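PDB 4XCP: nematode fatty acid retinoid binding protein from Necator americanus, which probably binds and carries small lipids such as fatty acids and retinol, palmitic acid being bound inside its all-helical fold. Local coordinates for residues A[28-31]-A[32-35]; A[87-90]-A[91-94]; A[38-42]-A[43-47]; A[118-122]-A[123-127]. All blocks are in the same frame, centred on the assembly; numbering follows the deposited sequence.

Contact 1. Residues A[28-31]-A[32-35]; sequences LMPP and EARD. With PLM (palmitic acid), chain B.
Over one face of the R34 guanidinium lies P31, its CA 3.8 Å above the plane and over its centre, while the carbonyl oxygen of M29 sits at the edge, close to the same plane. R34 grips that oxygen side-on with two nitrogens: NE is 2.9 Å and NH2 2.8 Å from M29 O. The R34 chain bends at chi3 (-85°), which turns the guanidinium back to M29 O. Two donors on one oxygen, with a proline over the face, leave the group little freedom to rotate. The backbone begins to wind here: R34 N gives a nearly straight bond to P30 O, and D35 N does the same to P31 O. Proline suits both places, since a residue at the N-cap or in the first turn need not offer an N-H. The M29 and A33 side chains make an apolar contact: the selenomethionine M29, bent at chi3, brings CE to 3.7 Å from CB of A33, and the small A33 lets the lipid come close, its CB 3.6 Å from CF of the palmitic acid. F153 of helix 152-159 touches P30, P31 and R34. This is a proline-rich helix N-terminus with P30 as N-cap, lining part of the fatty-acid pocket.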
ATOM      1  N   LEU A  28       4.056   9.295  -4.000  1.00 21.79           N
ATOM      2  CA  LEU A  28       3.052   9.346  -2.926  1.00 21.54           C
ATOM      3  C   LEU A  28       3.237   8.189  -1.973  1.00 25.71           C
ATOM      4  O   LEU A  28       2.620   8.166  -0.906  1.00 26.00           O
ATOM      5  CB  LEU A  28       1.626   9.259  -3.516  1.00 21.62           C
ATOM      6  CG  LEU A  28       1.173  10.327  -4.524  1.00 27.14           C
ATOM      7  CD1 LEU A  28      -0.263  10.056  -4.967  1.00 27.71           C
ATOM      8  CD2 LEU A  28       1.285  11.751  -3.945  1.00 28.88           C
HETATM    9  N   MSE A  29       4.038   7.187  -2.376  1.00 20.71           N
HETATM   10  CA  MSE A  29       4.240   6.011  -1.542  1.00 19.35           C
HETATM   11  C   MSE A  29       5.370   6.239  -0.552  1.00 22.21           C
HETATM   12  O   MSE A  29       6.364   6.883  -0.905  1.00 21.03           O
HETATM   13  CB  MSE A  29       4.558   4.768  -2.396  1.00 20.40           C
HETATM   14  CG  MSE A  29       3.461   4.363  -3.376  1.00 26.79           C
HETATM   15 SE   MSE A  29       4.145   2.889  -4.545  1.00 34.62          SE
HETATM   16  CE  MSE A  29       4.846   1.760  -3.181  1.00 30.09           C
ATOM     17  N   PRO A  30       5.266   5.701   0.689  1.00 19.88           N
ATOM     18  CA  PRO A  30       6.377   5.866   1.640  1.00 19.88           C
ATOM     19  C   PRO A  30       7.655   5.218   1.095  1.00 22.14           C
ATOM     20  O   PRO A  30       7.552   4.256   0.318  1.00 21.53           O
ATOM     21  CB  PRO A  30       5.868   5.241   2.950  1.00 21.38           C
ATOM     22  CG  PRO A  30       4.650   4.532   2.625  1.00 25.45           C
ATOM     23  CD  PRO A  30       4.149   4.925   1.270  1.00 21.10           C
ATOM     24  N   PRO A  31       8.841   5.781   1.419  1.00 19.60           N
ATOM     25  CA  PRO A  31      10.101   5.271   0.831  1.00 19.56           C
ATOM     26  C   PRO A  31      10.384   3.778   1.014  1.00 23.29           C
ATOM     27  O   PRO A  31      10.893   3.152   0.087  1.00 21.88           O
ATOM     28  CB  PRO A  31      11.186   6.147   1.485  1.00 21.80           C
ATOM     29  CG  PRO A  31      10.515   6.782   2.698  1.00 26.32           C
ATOM     30  CD  PRO A  31       9.094   6.960   2.281  1.00 21.76           C
ATOM     31  N   GLU A  32      10.024   3.203   2.175  1.00 21.29           N
ATOM     32  CA  GLU A  32      10.223   1.772   2.477  1.00 21.29           C
ATOM     33  C   GLU A  32       9.434   0.902   1.496  1.00 24.97           C
ATOM     34  O   GLU A  32       9.958  -0.108   1.015  1.00 24.41           O
ATOM     35  CB  GLU A  32       9.796   1.440   3.927  1.00 23.03           C
ATOM     36  CG  GLU A  32      10.552   2.198   5.008  1.00 36.55           C
ATOM     37  CD  GLU A  32      10.177   3.656   5.257  1.00 57.83           C
ATOM     38  OE1 GLU A  32       9.035   4.065   4.923  1.00 28.34           O
ATOM     39  OE2 GLU A  32      11.046   4.394   5.782  1.00 50.44           O
ATOM     40  N   ALA A  33       8.183   1.311   1.184  1.00 20.27           N
ATOM     41  CA  ALA A  33       7.313   0.613   0.234  1.00 19.94           C
ATOM     42  C   ALA A  33       7.877   0.750  -1.189  1.00 22.89           C
ATOM     43  O   ALA A  33       7.985  -0.242  -1.901  1.00 22.21           O
ATOM     44  CB  ALA A  33       5.894   1.191   0.304  1.00 20.86           C
ATOM     45  N   ARG A  34       8.264   1.977  -1.587  1.00 20.31           N
ATOM     46  CA  ARG A  34       8.894   2.247  -2.878  1.00 20.27           C
ATOM     47  C   ARG A  34      10.167   1.388  -3.043  1.00 21.45           C
ATOM     48  O   ARG A  34      10.326   0.736  -4.067  1.00 20.88           O
ATOM     49  CB  ARG A  34       9.308   3.725  -2.952  1.00 19.01           C
ATOM     50  CG  ARG A  34       8.441   4.573  -3.848  1.00 19.59           C
ATOM     51  CD  ARG A  34       9.035   5.973  -3.898  1.00 19.37           C
ATOM     52  NE  ARG A  34       8.566   6.779  -2.775  1.00 18.65           N
ATOM     53  CZ  ARG A  34       9.312   7.647  -2.103  1.00 34.57           C
ATOM     54  NH1 ARG A  34      10.590   7.815  -2.413  1.00 26.81           N
ATOM     55  NH2 ARG A  34       8.786   8.351  -1.110  1.00 22.47           N
ATOM     56  N   ASP A  35      11.069   1.395  -2.035  1.00 16.06           N
ATOM     57  CA  ASP A  35      12.310   0.637  -2.114  1.00 15.15           C
ATOM     58  C   ASP A  35      12.079  -0.858  -2.137  1.00 18.53           C
ATOM     59  O   ASP A  35      12.788  -1.556  -2.868  1.00 17.92           O
ATOM     60  CB  ASP A  35      13.318   1.053  -1.036  1.00 17.20           C
ATOM     61  CG  ASP A  35      14.180   2.216  -1.504  1.00 23.23           C
ATOM     62  OD1 ASP A  35      14.360   2.366  -2.731  1.00 24.72           O
ATOM     63  OD2 ASP A  35      14.657   2.986  -0.644  1.00 21.53           O
TER
HETATM   64  C1  PLM B 201       0.711  -0.466  -4.819  1.00 53.44           C
HETATM   65  O1  PLM B 201       1.770  -0.954  -4.235  1.00 57.60           O
HETATM   66  O2  PLM B 201      -0.184   0.099  -4.209  1.00 55.61           O
HETATM   67  C2  PLM B 201       0.701  -0.651  -6.309  1.00 46.98           C
HETATM   68  C3  PLM B 201       1.873  -1.425  -6.908  1.00 43.07           C
HETATM   69  C4  PLM B 201       1.716  -2.931  -6.841  1.00 41.00           C
HETATM   70  C5  PLM B 201       2.879  -3.705  -7.422  1.00 38.87           C
HETATM   71  C6  PLM B 201       2.647  -5.204  -7.545  1.00 39.01           C
HETATM   72  C7  PLM B 201       3.563  -6.078  -6.700  1.00 38.20           C
HETATM   73  C8  PLM B 201       3.203  -6.080  -5.240  1.00 37.63           C
HETATM   74  C9  PLM B 201       4.133  -6.843  -4.362  1.00 37.04           C
HETATM   75  CA  PLM B 201       4.479  -6.134  -3.083  1.00 39.44           C
HETATM   76  CB  PLM B 201       3.690  -6.510  -1.850  1.00 42.30           C
HETATM   77  CC  PLM B 201       4.201  -5.855  -0.554  1.00 44.30           C
HETATM   78  CD  PLM B 201       3.854  -4.367  -0.349  1.00 44.97           C
HETATM   79  CE  PLM B 201       4.646  -3.376  -1.206  1.00 43.88           C
HETATM   80  CF  PLM B 201       4.428  -1.924  -0.871  1.00 43.22           C
HETATM   81  CG  PLM B 201       3.219  -1.276  -1.514  1.00 42.05           C

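Contact 2. Residues A[87-90]-A[91-94]; sequences SKIA and ALGP
L92 N gives I89 O a bond of 3.0 Å, arriving from well above the carbonyl plane. It spans three residues instead of the four of an alpha-helix. A91 N behaves similarly: it bonds to K88 O at 3.3 Å, again from above the carbonyl plane, and keeps a weak bond to S87 O. The coil thus tightens at the C-terminal end of helix 72-90 before the chain leaves it. The side chain of L92 lies back against the turn. Chi1 of -62° sets L92 CG beside its own N and 3.6 Å from K88 O, and L92 CD1 lies 4.3 Å from CD1 of I89, a loose apolar touch. Branched hydrocarbon suits both positions, since I89 and L92 are buried, I89 against K97, A100 and E101 and L92 against A100 of helix 94-115. A90 and A91 are exposed, though A91 still touches Q150; a methyl group is enough here. G93 N is bonded to D146. K88 NZ bonds to Q150 O at the C-terminal end of helix 141-150, where a positive charge would probably be welcome. A91 N, shared between two long, bent bonds, is probably held less firmly than L92 N, whose bond is straighter.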
ATOM      1  N   SER A  87       2.092  -2.830  13.582  1.00 25.89           N
ATOM      2  CA  SER A  87       2.360  -2.213  14.883  1.00 27.13           C
ATOM      3  C   SER A  87       1.972  -0.731  14.913  1.00 31.01           C
ATOM      4  O   SER A  87       1.548  -0.234  15.958  1.00 31.03           O
ATOM      5  CB  SER A  87       3.812  -2.415  15.314  1.00 32.50           C
ATOM      6  OG  SER A  87       4.702  -1.566  14.610  1.00 47.69           O
ATOM      7  N   LYS A  88       2.098  -0.034  13.773  1.00 26.87           N
ATOM      8  CA  LYS A  88       1.699   1.373  13.670  1.00 25.91           C
ATOM      9  C   LYS A  88       0.175   1.494  13.791  1.00 29.27           C
ATOM     10  O   LYS A  88      -0.286   2.347  14.539  1.00 28.79           O
ATOM     11  CB  LYS A  88       2.218   1.993  12.375  1.00 25.93           C
ATOM     12  CG  LYS A  88       3.693   2.357  12.433  1.00 27.30           C
ATOM     13  CD  LYS A  88       4.198   2.678  11.049  1.00 35.94           C
ATOM     14  CE  LYS A  88       5.554   3.329  11.073  1.00 47.91           C
ATOM     15  NZ  LYS A  88       5.622   4.437  10.082  1.00 59.41           N
ATOM     16  N   ILE A  89      -0.591   0.592  13.120  1.00 26.61           N
ATOM     17  CA  ILE A  89      -2.064   0.527  13.162  1.00 27.04           C
ATOM     18  C   ILE A  89      -2.536   0.218  14.593  1.00 31.22           C
ATOM     19  O   ILE A  89      -3.473   0.857  15.066  1.00 31.55           O
ATOM     20  CB  ILE A  89      -2.647  -0.494  12.131  1.00 30.01           C
ATOM     21  CG1 ILE A  89      -2.208  -0.230  10.666  1.00 30.70           C
ATOM     22  CG2 ILE A  89      -4.180  -0.630  12.209  1.00 30.56           C
ATOM     23  CD1 ILE A  89      -2.418   1.053  10.126  1.00 41.17           C
ATOM     24  N   ALA A  90      -1.856  -0.730  15.288  1.00 27.10           N
ATOM     25  CA  ALA A  90      -2.158  -1.126  16.669  1.00 27.71           C
ATOM     26  C   ALA A  90      -2.082   0.055  17.669  1.00 30.59           C
ATOM     27  O   ALA A  90      -2.804   0.050  18.661  1.00 30.73           O
ATOM     28  CB  ALA A  90      -1.225  -2.251  17.113  1.00 28.61           C
ATOM     29  N   ALA A  91      -1.213   1.056  17.399  1.00 26.51           N
ATOM     30  CA  ALA A  91      -1.043   2.248  18.234  1.00 26.33           C
ATOM     31  C   ALA A  91      -2.120   3.324  17.961  1.00 29.05           C
ATOM     32  O   ALA A  91      -2.202   4.300  18.691  1.00 29.57           O
ATOM     33  CB  ALA A  91       0.352   2.827  18.039  1.00 26.96           C
ATOM     34  N   LEU A  92      -2.964   3.138  16.933  1.00 25.03           N
ATOM     35  CA  LEU A  92      -3.996   4.129  16.620  1.00 23.29           C
ATOM     36  C   LEU A  92      -5.288   3.954  17.401  1.00 29.66           C
ATOM     37  O   LEU A  92      -5.673   2.837  17.733  1.00 29.95           O
ATOM     38  CB  LEU A  92      -4.321   4.107  15.107  1.00 21.34           C
ATOM     39  CG  LEU A  92      -3.208   4.462  14.108  1.00 22.05           C
ATOM     40  CD1 LEU A  92      -3.692   4.227  12.666  1.00 19.19           C
ATOM     41  CD2 LEU A  92      -2.801   5.902  14.248  1.00 21.44           C
ATOM     42  N   GLY A  93      -5.988   5.068  17.616  1.00 27.22           N
ATOM     43  CA  GLY A  93      -7.321   5.101  18.199  1.00 26.98           C
ATOM     44  C   GLY A  93      -8.312   4.605  17.157  1.00 29.06           C
ATOM     45  O   GLY A  93      -7.926   4.433  16.000  1.00 27.20           O
ATOM     46  N   PRO A  94      -9.587   4.344  17.517  1.00 26.48           N
ATOM     47  CA  PRO A  94     -10.535   3.762  16.535  1.00 25.45           C
ATOM     48  C   PRO A  94     -10.726   4.500  15.202  1.00 27.31           C
ATOM     49  O   PRO A  94     -10.898   3.844  14.180  1.00 26.10           O
ATOM     50  CB  PRO A  94     -11.865   3.702  17.302  1.00 27.93           C
ATOM     51  CG  PRO A  94     -11.495   3.730  18.731  1.00 33.63           C
ATOM     52  CD  PRO A  94     -10.197   4.467  18.861  1.00 29.12           C
TER

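Contact 3. Residues A[38-42]-A[43-47]; sequences QNLSD and GDKTV
S41 and D44 face each other across the first turn of helix 42-53 as a capping box, each side chain taking the other's backbone N-H. S41 OG accepts from D44 N at 2.9 Å, and D44 OD2 accepts from S41 N at 3.0 Å in a bond that is almost perfectly straight (178°), although the donor meets the carboxylate from above its plane. The serine hydroxyl gets there because chi1 of 65° tucks it between the backbone N and the carbonyl carbon. Aspartate suits the third place in the helix, where its negative charge would sit well near the N-H groups of the first turn, which have no helical acceptor before them. L40 crosses the D44 side chain at an angle, bringing CD2 to 3.8 Å from D44 CB, and both lean on L74 of helix 72-90, so that the apolar side of the box is covered. K45 runs extended from the same turn, its CG 4.1 Å from L40 CB, and its amino group bonds to the carbonyl oxygen of F16. D42 points away from the turn, with CG opposite its own N. A water bridges D42 to T46, lying 2.7 Å from D42 OD2, to which it donates, and 2.7 Å from T46 OG1.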
ATOM      1  N   GLN A  38      10.982  -1.400  -5.850  1.00 13.65           N
ATOM      2  CA  GLN A  38      12.101  -1.074  -6.751  1.00 13.51           C
ATOM      3  C   GLN A  38      13.152  -2.198  -6.802  1.00 18.50           C
ATOM      4  O   GLN A  38      13.683  -2.498  -7.875  1.00 18.34           O
ATOM      5  CB  GLN A  38      12.765   0.218  -6.286  1.00 14.57           C
ATOM      6  CG  GLN A  38      13.852   0.741  -7.226  1.00 14.99           C
ATOM      7  CD  GLN A  38      14.457   1.976  -6.650  1.00 21.71           C
ATOM      8  OE1 GLN A  38      13.747   2.902  -6.289  1.00 17.40           O
ATOM      9  NE2 GLN A  38      15.785   2.035  -6.573  1.00 14.03           N
ATOM     10  N   ASN A  39      13.400  -2.840  -5.639  1.00 14.79           N
ATOM     11  CA  ASN A  39      14.392  -3.890  -5.437  1.00 14.16           C
ATOM     12  C   ASN A  39      14.015  -5.228  -6.048  1.00 17.42           C
ATOM     13  O   ASN A  39      14.887  -6.049  -6.261  1.00 18.63           O
ATOM     14  CB  ASN A  39      14.629  -4.098  -3.938  1.00 16.46           C
ATOM     15  CG  ASN A  39      15.464  -3.066  -3.223  1.00 39.27           C
ATOM     16  OD1 ASN A  39      15.317  -2.870  -2.010  1.00 36.94           O
ATOM     17  ND2 ASN A  39      16.380  -2.418  -3.919  1.00 37.23           N
ATOM     18  N   LEU A  40      12.743  -5.474  -6.307  1.00 13.74           N
ATOM     19  CA  LEU A  40      12.299  -6.783  -6.800  1.00 13.02           C
ATOM     20  C   LEU A  40      13.029  -7.277  -8.048  1.00 16.38           C
ATOM     21  O   LEU A  40      13.102  -6.579  -9.073  1.00 15.93           O
ATOM     22  CB  LEU A  40      10.774  -6.822  -7.021  1.00 12.69           C
ATOM     23  CG  LEU A  40       9.904  -6.555  -5.777  1.00 17.59           C
ATOM     24  CD1 LEU A  40       8.405  -6.427  -6.159  1.00 17.29           C
ATOM     25  CD2 LEU A  40      10.112  -7.634  -4.678  1.00 16.99           C
ATOM     26  N   SER A  41      13.570  -8.500  -7.943  1.00 12.09           N
ATOM     27  CA  SER A  41      14.234  -9.167  -9.067  1.00 11.88           C
ATOM     28  C   SER A  41      13.130  -9.782  -9.938  1.00 17.90           C
ATOM     29  O   SER A  41      11.970  -9.830  -9.528  1.00 16.25           O
ATOM     30  CB  SER A  41      15.141 -10.280  -8.549  1.00 12.38           C
ATOM     31  OG  SER A  41      14.341 -11.289  -7.939  1.00 15.18           O
ATOM     32  N   ASP A  42      13.492 -10.295 -11.118  1.00 17.43           N
ATOM     33  CA  ASP A  42      12.531 -10.961 -11.980  1.00 18.12           C
ATOM     34  C   ASP A  42      11.917 -12.203 -11.240  1.00 18.73           C
ATOM     35  O   ASP A  42      10.709 -12.417 -11.280  1.00 16.33           O
ATOM     36  CB  ASP A  42      13.218 -11.335 -13.305  1.00 20.96           C
ATOM     37  CG  ASP A  42      12.418 -12.264 -14.166  1.00 31.38           C
ATOM     38  OD1 ASP A  42      11.450 -11.798 -14.795  1.00 35.26           O
ATOM     39  OD2 ASP A  42      12.755 -13.449 -14.211  1.00 30.51           O
ATOM     40  N   GLY A  43      12.761 -12.976 -10.565  1.00 14.92           N
ATOM     41  CA  GLY A  43      12.344 -14.124  -9.766  1.00 13.63           C
ATOM     42  C   GLY A  43      11.415 -13.741  -8.630  1.00 17.07           C
ATOM     43  O   GLY A  43      10.425 -14.437  -8.379  1.00 14.54           O
ATOM     44  N   ASP A  44      11.718 -12.614  -7.928  1.00 14.21           N
ATOM     45  CA  ASP A  44      10.864 -12.125  -6.828  1.00 14.02           C
ATOM     46  C   ASP A  44       9.418 -11.923  -7.308  1.00 18.71           C
ATOM     47  O   ASP A  44       8.486 -12.374  -6.653  1.00 17.95           O
ATOM     48  CB  ASP A  44      11.393 -10.783  -6.268  1.00 15.13           C
ATOM     49  CG  ASP A  44      12.643 -10.877  -5.400  1.00 19.78           C
ATOM     50  OD1 ASP A  44      12.905 -11.970  -4.843  1.00 18.98           O
ATOM     51  OD2 ASP A  44      13.372  -9.856  -5.290  1.00 18.94           O
ATOM     52  N   LYS A  45       9.257 -11.238  -8.456  1.00 15.62           N
ATOM     53  CA  LYS A  45       7.976 -10.931  -9.105  1.00 15.42           C
ATOM     54  C   LYS A  45       7.234 -12.201  -9.511  1.00 18.44           C
ATOM     55  O   LYS A  45       6.025 -12.257  -9.337  1.00 17.80           O
ATOM     56  CB  LYS A  45       8.213 -10.058 -10.341  1.00 15.88           C
ATOM     57  CG  LYS A  45       8.651  -8.633 -10.003  1.00 21.73           C
ATOM     58  CD  LYS A  45       9.232  -8.099 -11.290  1.00 30.98           C
ATOM     59  CE  LYS A  45       9.654  -6.682 -11.288  1.00 35.15           C
ATOM     60  NZ  LYS A  45      10.056  -6.312 -12.677  1.00 33.45           N
ATOM     61  N   THR A  46       7.957 -13.228 -10.022  1.00 14.96           N
ATOM     62  CA  THR A  46       7.330 -14.504 -10.372  1.00 15.55           C
ATOM     63  C   THR A  46       6.712 -15.137  -9.126  1.00 18.96           C
ATOM     64  O   THR A  46       5.558 -15.572  -9.162  1.00 18.71           O
ATOM     65  CB  THR A  46       8.335 -15.446 -11.030  1.00 18.31           C
ATOM     66  OG1 THR A  46       8.637 -14.887 -12.295  1.00 18.51           O
ATOM     67  CG2 THR A  46       7.776 -16.877 -11.207  1.00 15.84           C
ATOM     68  N   VAL A  47       7.491 -15.186  -8.030  1.00 14.73           N
ATOM     69  CA  VAL A  47       7.066 -15.807  -6.779  1.00 15.24           C
ATOM     70  C   VAL A  47       5.874 -15.046  -6.150  1.00 18.45           C
ATOM     71  O   VAL A  47       4.919 -15.690  -5.708  1.00 17.04           O
ATOM     72  CB  VAL A  47       8.270 -16.030  -5.823  1.00 20.01           C
ATOM     73  CG1 VAL A  47       7.816 -16.535  -4.457  1.00 20.56           C
ATOM     74  CG2 VAL A  47       9.253 -17.033  -6.443  1.00 19.43           C
TER
HETATM   75  O   HOH W   1      10.913 -15.280 -13.684  1.00 24.33           O

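Contact 4. Residues A[118-122]-A[123-127]; sequences NEPTK and DDLKA
P120 packs against the buried side of the turn, its CB 3.9 Å from CB of D124 and 4.0 Å from CD2 of L125. The compact proline ring, with no N-H to satisfy, suits this inner position, and L125 continues the apolar layer: it meets I110 of helix 94-115, P22 and F166, while R113 and Y114 touch P120. L125 also reaches back to the backbone, its CG 3.5 Å from T121 O, the oxygen that accepts from L125 N. Between this tight inner side and the solvent stands the capping box that starts helix 122-138. T121 N bonds to D124 OD2 at 3.0 Å, coming from above the carboxylate plane, and D124 N returns a bond to T121 OG1 at 3.2 Å. Threonine can do this because chi1 of 59° places OG1 between the backbone N and the carbonyl carbon, within reach of D124 N. The same D124 OD2 makes a salt bridge with R113, which ties the cap to the preceding helix and would favour the charged carboxylate. Looser are the lysine chains, which rest on F166, and D123 on the solvent side. K126 bends at chi4 (98°), its NZ coming to 3.6 Å from CG of K122; the two ammonium groups stay 4.8 Å apart, NZ to NZ. K122 NZ has its own salt bridge, to D24, whereas the link from K126 NZ to D123 OD1, at 3.9 Å, is long.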
ATOM      1  N   ASN A 118      -4.767  -6.533 -16.889  1.00 56.07           N
ATOM      2  CA  ASN A 118      -5.068  -5.104 -17.020  1.00 53.67           C
ATOM      3  C   ASN A 118      -4.693  -4.294 -15.742  1.00 48.83           C
ATOM      4  O   ASN A 118      -5.452  -4.205 -14.770  1.00 48.16           O
ATOM      5  CB  ASN A 118      -6.530  -4.895 -17.498  1.00 56.76           C
ATOM      6  CG  ASN A 118      -7.255  -3.670 -17.013  1.00 92.13           C
ATOM      7  OD1 ASN A 118      -8.185  -3.774 -16.207  1.00 91.80           O
ATOM      8  ND2 ASN A 118      -6.851  -2.492 -17.483  1.00 84.05           N
ATOM      9  N   GLU A 119      -3.487  -3.712 -15.778  1.00 38.59           N
ATOM     10  CA  GLU A 119      -2.925  -2.860 -14.730  1.00 35.11           C
ATOM     11  C   GLU A 119      -3.786  -1.601 -14.637  1.00 36.28           C
ATOM     12  O   GLU A 119      -4.394  -1.220 -15.644  1.00 36.18           O
ATOM     13  CB  GLU A 119      -1.489  -2.445 -15.096  1.00 35.28           C
ATOM     14  CG  GLU A 119      -0.477  -3.575 -15.010  1.00 37.11           C
ATOM     15  CD  GLU A 119       0.943  -3.170 -15.347  1.00 40.58           C
ATOM     16  OE1 GLU A 119       1.130  -2.283 -16.211  1.00 31.72           O
ATOM     17  OE2 GLU A 119       1.874  -3.746 -14.744  1.00 26.16           O
ATOM     18  N   PRO A 120      -3.851  -0.920 -13.472  1.00 30.36           N
ATOM     19  CA  PRO A 120      -4.663   0.309 -13.408  1.00 29.44           C
ATOM     20  C   PRO A 120      -4.156   1.400 -14.346  1.00 32.41           C
ATOM     21  O   PRO A 120      -2.953   1.517 -14.562  1.00 30.54           O
ATOM     22  CB  PRO A 120      -4.536   0.764 -11.945  1.00 30.64           C
ATOM     23  CG  PRO A 120      -3.913  -0.371 -11.203  1.00 34.52           C
ATOM     24  CD  PRO A 120      -3.169  -1.201 -12.189  1.00 30.52           C
ATOM     25  N   THR A 121      -5.076   2.212 -14.890  1.00 30.26           N
ATOM     26  CA  THR A 121      -4.719   3.366 -15.718  1.00 30.89           C
ATOM     27  C   THR A 121      -4.326   4.482 -14.744  1.00 34.19           C
ATOM     28  O   THR A 121      -4.563   4.345 -13.534  1.00 32.78           O
ATOM     29  CB  THR A 121      -5.914   3.821 -16.591  1.00 38.15           C
ATOM     30  OG1 THR A 121      -7.011   4.156 -15.744  1.00 39.30           O
ATOM     31  CG2 THR A 121      -6.338   2.775 -17.637  1.00 33.08           C
ATOM     32  N   LYS A 122      -3.756   5.590 -15.255  1.00 30.86           N
ATOM     33  CA  LYS A 122      -3.397   6.729 -14.411  1.00 30.85           C
ATOM     34  C   LYS A 122      -4.673   7.347 -13.779  1.00 33.00           C
ATOM     35  O   LYS A 122      -4.626   7.735 -12.618  1.00 31.35           O
ATOM     36  CB  LYS A 122      -2.559   7.774 -15.172  1.00 34.10           C
ATOM     37  CG  LYS A 122      -1.838   8.738 -14.226  1.00 49.04           C
ATOM     38  CD  LYS A 122      -0.786   9.576 -14.919  1.00 63.05           C
ATOM     39  CE  LYS A 122      -0.148  10.542 -13.954  1.00 74.12           C
ATOM     40  NZ  LYS A 122       0.980  11.282 -14.577  1.00 86.15           N
ATOM     41  N   ASP A 123      -5.811   7.364 -14.523  1.00 29.87           N
ATOM     42  CA  ASP A 123      -7.116   7.850 -14.043  1.00 29.74           C
ATOM     43  C   ASP A 123      -7.682   6.972 -12.912  1.00 31.51           C
ATOM     44  O   ASP A 123      -8.310   7.507 -12.003  1.00 31.32           O
ATOM     45  CB  ASP A 123      -8.129   7.979 -15.188  1.00 32.71           C
ATOM     46  CG  ASP A 123      -7.954   9.215 -16.061  1.00 44.93           C
ATOM     47  OD1 ASP A 123      -7.054  10.042 -15.760  1.00 44.76           O
ATOM     48  OD2 ASP A 123      -8.713   9.355 -17.047  1.00 51.87           O
ATOM     49  N   ASP A 124      -7.422   5.643 -12.956  1.00 25.97           N
ATOM     50  CA  ASP A 124      -7.814   4.687 -11.908  1.00 23.88           C
ATOM     51  C   ASP A 124      -7.017   4.983 -10.634  1.00 25.78           C
ATOM     52  O   ASP A 124      -7.564   4.924  -9.540  1.00 25.20           O
ATOM     53  CB  ASP A 124      -7.506   3.245 -12.325  1.00 23.97           C
ATOM     54  CG  ASP A 124      -8.392   2.669 -13.408  1.00 32.32           C
ATOM     55  OD1 ASP A 124      -9.550   3.137 -13.544  1.00 32.69           O
ATOM     56  OD2 ASP A 124      -7.941   1.730 -14.104  1.00 30.91           O
ATOM     57  N   LEU A 125      -5.719   5.272 -10.784  1.00 20.82           N
ATOM     58  CA  LEU A 125      -4.867   5.589  -9.650  1.00 20.21           C
ATOM     59  C   LEU A 125      -5.280   6.918  -9.036  1.00 24.13           C
ATOM     60  O   LEU A 125      -5.387   7.005  -7.812  1.00 23.52           O
ATOM     61  CB  LEU A 125      -3.383   5.576 -10.025  1.00 19.81           C
ATOM     62  CG  LEU A 125      -2.806   4.227 -10.498  1.00 23.45           C
ATOM     63  CD1 LEU A 125      -1.446   4.425 -11.112  1.00 23.05           C
ATOM     64  CD2 LEU A 125      -2.706   3.222  -9.360  1.00 23.04           C
ATOM     65  N   LYS A 126      -5.587   7.927  -9.887  1.00 22.13           N
ATOM     66  CA  LYS A 126      -6.040   9.244  -9.444  1.00 22.28           C
ATOM     67  C   LYS A 126      -7.335   9.093  -8.650  1.00 26.52           C
ATOM     68  O   LYS A 126      -7.499   9.736  -7.606  1.00 26.33           O
ATOM     69  CB  LYS A 126      -6.272  10.171 -10.651  1.00 26.54           C
ATOM     70  CG  LYS A 126      -5.007  10.677 -11.346  1.00 36.51           C
ATOM     71  CD  LYS A 126      -5.375  11.701 -12.414  1.00 43.64           C
ATOM     72  CE  LYS A 126      -4.169  12.343 -13.053  1.00 66.83           C
ATOM     73  NZ  LYS A 126      -3.827  11.707 -14.354  1.00 82.87           N
ATOM     74  N   ALA A 127      -8.245   8.220  -9.136  1.00 23.43           N
ATOM     75  CA  ALA A 127      -9.525   7.942  -8.481  1.00 24.09           C
ATOM     76  C   ALA A 127      -9.301   7.287  -7.113  1.00 24.76           C
ATOM     77  O   ALA A 127      -9.965   7.698  -6.162  1.00 22.28           O
ATOM     78  CB  ALA A 127     -10.398   7.059  -9.361  1.00 25.20           C
TER

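Overall arrangement
All four contacts lie at helix ends in one all-helical chain. In sequence they run contact 1, contact 3, contact 2, contact 4. Contacts 1 and 3 both use helix 31-39, the first at its start and the second where it hands over to helix 42-53, with centres about 16 Å apart. Contact 2 closes helix 72-90 and contact 4 opens helix 122-138; helix 94-115 comes between them in the sequence and packs against both, yet their centres are about 29 Å apart, on opposite sides of the chain's centre. Contact 1 is nearest the middle and touches palmitic acid directly; the others form turns at helix ends whose side chains L40, I89 and L125 come within about 5 to 6 Å of a bound palmitic acid.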